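Local coordinates for Mgp-operon protein 3 (Mycoplasma pneumoniae, PDB 6RJ1) that probably serves in adhesion of the bacterium to host cells, as an extracellular, sugar-binding partner of the adhesin P1, at residues Ser761-Gln766 with Asn773-Phe778. Residues are numbered along the deposited sequence; the frame is centred on the assembly and turned at random.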
ATOM      1  N   SER A 761      -9.923 -17.563   9.086  1.00 71.21           N
ATOM      2  CA  SER A 761     -10.849 -18.388   8.319  1.00 70.59           C
ATOM      3  C   SER A 761     -12.282 -18.360   8.854  1.00 75.97           C
ATOM      4  O   SER A 761     -13.206 -18.505   8.056  1.00 76.20           O
ATOM      5  CB  SER A 761     -10.330 -19.816   8.188  1.00 71.74           C
ATOM      6  OG  SER A 761     -10.075 -20.391   9.458  1.00 76.37           O
ATOM      7  N   THR A 762     -12.479 -18.142  10.176  1.00 73.21           N
ATOM      8  CA  THR A 762     -13.828 -18.107  10.775  1.00 73.15           C
ATOM      9  C   THR A 762     -14.401 -16.675  10.876  1.00 76.96           C
ATOM     10  O   THR A 762     -15.600 -16.522  11.130  1.00 76.05           O
ATOM     11  CB  THR A 762     -13.885 -18.861  12.107  1.00 78.89           C
ATOM     12  OG1 THR A 762     -13.066 -18.203  13.070  1.00 79.88           O
ATOM     13  CG2 THR A 762     -13.481 -20.320  11.965  1.00 76.94           C
ATOM     14  N   LEU A 763     -13.557 -15.642  10.630  1.00 73.70           N
ATOM     15  CA  LEU A 763     -13.941 -14.229  10.632  1.00 73.19           C
ATOM     16  C   LEU A 763     -14.899 -13.962   9.468  1.00 79.43           C
ATOM     17  O   LEU A 763     -14.612 -14.342   8.325  1.00 78.81           O
ATOM     18  CB  LEU A 763     -12.699 -13.322  10.539  1.00 72.74           C
ATOM     19  CG  LEU A 763     -12.887 -11.842  10.903  1.00 76.41           C
ATOM     20  CD1 LEU A 763     -12.978 -11.644  12.411  1.00 76.30           C
ATOM     21  CD2 LEU A 763     -11.759 -11.002  10.346  1.00 75.94           C
ATOM     22  N   GLU A 764     -16.059 -13.353   9.792  1.00 77.90           N
ATOM     23  CA  GLU A 764     -17.153 -13.019   8.875  1.00 77.91           C
ATOM     24  C   GLU A 764     -17.128 -11.527   8.551  1.00 81.31           C
ATOM     25  O   GLU A 764     -17.212 -10.698   9.462  1.00 81.47           O
ATOM     26  CB  GLU A 764     -18.515 -13.377   9.509  1.00 79.40           C
ATOM     27  CG  GLU A 764     -18.744 -14.856   9.787  1.00 94.81           C
ATOM     28  CD  GLU A 764     -19.938 -15.173  10.676  1.00125.99           C
ATOM     29  OE1 GLU A 764     -19.818 -16.094  11.517  1.00122.94           O
ATOM     30  OE2 GLU A 764     -20.992 -14.506  10.539  1.00123.88           O
ATOM     31  N   SER A 765     -17.048 -11.182   7.262  1.00 76.56           N
ATOM     32  CA  SER A 765     -17.043  -9.782   6.854  1.00 75.76           C
ATOM     33  C   SER A 765     -18.450  -9.239   6.666  1.00 78.96           C
ATOM     34  O   SER A 765     -19.276  -9.877   6.004  1.00 78.04           O
ATOM     35  CB  SER A 765     -16.236  -9.590   5.577  1.00 79.00           C
ATOM     36  OG  SER A 765     -16.417  -8.286   5.045  1.00 89.12           O
ATOM     37  N   GLN A 766     -18.705  -8.043   7.225  1.00 75.63           N
ATOM     38  CA  GLN A 766     -19.963  -7.312   7.065  1.00 75.24           C
ATOM     39  C   GLN A 766     -19.698  -5.920   6.443  1.00 80.80           C
ATOM     40  O   GLN A 766     -20.581  -5.055   6.429  1.00 81.71           O
ATOM     41  CB  GLN A 766     -20.791  -7.267   8.369  1.00 75.97           C
ATOM     42  CG  GLN A 766     -20.234  -6.364   9.468  1.00 85.93           C
ATOM     43  CD  GLN A 766     -21.031  -6.387  10.751  1.00 99.59           C
ATOM     44  OE1 GLN A 766     -22.019  -7.116  10.905  1.00 99.54           O
ATOM     45  NE2 GLN A 766     -20.597  -5.597  11.719  1.00 85.46           N
ATOM     46  N   ASN A 773     -13.245  -8.880   2.098  1.00 66.58           N
ATOM     47  CA  ASN A 773     -12.515  -9.108   3.344  1.00 65.76           C
ATOM     48  C   ASN A 773     -12.749  -7.951   4.326  1.00 69.42           C
ATOM     49  O   ASN A 773     -13.043  -6.833   3.901  1.00 68.73           O
ATOM     50  CB  ASN A 773     -11.013  -9.301   3.069  1.00 63.45           C
ATOM     51  CG  ASN A 773     -10.218  -8.018   3.028  1.00 74.41           C
ATOM     52  OD1 ASN A 773      -9.706  -7.548   4.046  1.00 62.84           O
ATOM     53  ND2 ASN A 773     -10.107  -7.415   1.856  1.00 64.15           N
ATOM     54  N   SER A 774     -12.578  -8.223   5.634  1.00 66.02           N
ATOM     55  CA  SER A 774     -12.701  -7.246   6.728  1.00 65.38           C
ATOM     56  C   SER A 774     -11.437  -7.326   7.587  1.00 68.33           C
ATOM     57  O   SER A 774     -11.477  -7.073   8.795  1.00 68.39           O
ATOM     58  CB  SER A 774     -13.935  -7.560   7.576  1.00 67.93           C
ATOM     59  OG  SER A 774     -13.820  -8.852   8.147  1.00 72.12           O
ATOM     60  N   LEU A 775     -10.316  -7.686   6.940  1.00 63.59           N
ATOM     61  CA  LEU A 775      -9.033  -7.961   7.561  1.00 62.53           C
ATOM     62  C   LEU A 775      -7.943  -6.972   7.183  1.00 64.57           C
ATOM     63  O   LEU A 775      -7.121  -6.620   8.036  1.00 64.60           O
ATOM     64  CB  LEU A 775      -8.613  -9.375   7.101  1.00 62.54           C
ATOM     65  CG  LEU A 775      -7.911 -10.378   8.042  1.00 66.98           C
ATOM     66  CD1 LEU A 775      -6.620 -10.859   7.441  1.00 66.72           C
ATOM     67  CD2 LEU A 775      -7.719  -9.866   9.450  1.00 69.28           C
ATOM     68  N   LEU A 776      -7.891  -6.577   5.902  1.00 58.50           N
ATOM     69  CA  LEU A 776      -6.826  -5.731   5.375  1.00 57.33           C
ATOM     70  C   LEU A 776      -7.222  -4.293   5.216  1.00 62.77           C
ATOM     71  O   LEU A 776      -8.285  -4.000   4.662  1.00 62.87           O
ATOM     72  CB  LEU A 776      -6.290  -6.287   4.039  1.00 56.51           C
ATOM     73  CG  LEU A 776      -6.073  -7.796   3.955  1.00 60.59           C
ATOM     74  CD1 LEU A 776      -5.898  -8.236   2.535  1.00 60.59           C
ATOM     75  CD2 LEU A 776      -4.910  -8.252   4.826  1.00 62.93           C
ATOM     76  N   ASN A 777      -6.359  -3.389   5.692  1.00 59.19           N
ATOM     77  CA  ASN A 777      -6.598  -1.964   5.552  1.00 58.50           C
ATOM     78  C   ASN A 777      -6.134  -1.471   4.185  1.00 61.99           C
ATOM     79  O   ASN A 777      -5.286  -2.092   3.549  1.00 61.41           O
ATOM     80  CB  ASN A 777      -6.004  -1.156   6.703  1.00 55.32           C
ATOM     81  CG  ASN A 777      -6.787   0.101   7.004  1.00 67.42           C
ATOM     82  OD1 ASN A 777      -7.679   0.518   6.263  1.00 54.41           O
ATOM     83  ND2 ASN A 777      -6.473   0.745   8.101  1.00 63.36           N
ATOM     84  N   PHE A 778      -6.734  -0.384   3.718  1.00 58.77           N
ATOM     85  CA  PHE A 778      -6.448   0.200   2.416  1.00 58.71           C
ATOM     86  C   PHE A 778      -6.494   1.718   2.547  1.00 61.23           C
ATOM     87  O   PHE A 778      -7.321   2.243   3.276  1.00 60.82           O
ATOM     88  CB  PHE A 778      -7.478  -0.338   1.404  1.00 60.67           C
ATOM     89  CG  PHE A 778      -7.648   0.419   0.112  1.00 62.13           C
ATOM     90  CD1 PHE A 778      -6.819   0.169  -0.971  1.00 63.44           C
ATOM     91  CD2 PHE A 778      -8.683   1.326  -0.047  1.00 65.41           C
ATOM     92  CE1 PHE A 778      -6.999   0.841  -2.179  1.00 65.42           C
ATOM     93  CE2 PHE A 778      -8.858   1.998  -1.257  1.00 66.27           C
ATOM     94  CZ  PHE A 778      -8.014   1.749  -2.314  1.00 63.75           C
TER
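Ser774 carries the meeting of 761-766 with 773-778, set between Ser765 and Leu763 where the long loop between strand 723-732 and strand 779-786 folds back on itself. The two serines lie alongside each other with their methylene groups together, Ser765 CB 3.7 Å from Ser774 CB. Ser765 CA and Ser774 CA are 5.0 Å apart, a spacing that suits so short a side chain on both arms of the loop. Ser774 OG stands between its own backbone N and carbonyl carbon (chi1 61°), which brings it against the backbone of 765, 3.6 Å from Ser765 CA. No hydrogen bond joins the segments; this hydroxyl is paired instead with the hydroxyl of Ser740. With chi1 at 170°, Ser765 OG is turned across the line between the two methylenes and lies 3.6 Å from Ser774 CB, close to the carbonyl carbon of Asn773.

Leu763 takes the next place along. Its CD2 branch rests 3.7 Å from Ser774 OG and meets Leu775 CD2 at 4.3 Å, a modest apolar contact. Both leucines also touch helix 666-673, Leu763 at Val669 and Leu775 at Ala672 and Leu673, so branched apolar side chains suit this buried side.

The turn at 773-776 is shaped by Asn773, whose amide oxygen accepts two backbone N-H groups in an Asx turn and Asx motif. Leu776 N gives Asn773 OD1 a nearly straight bond of 2.8 Å, and Leu775 N adds a second at 3.0 Å. Asn176, at helix 176-179, accepts from the backbone N of Ser774, while Arg806 binds the backbone oxygens of Asn773 and Leu776.

Between the segments, then, the chemistry is van der Waals packing: the arms meet by shape, with no mutual hydrogen bond to fix their register.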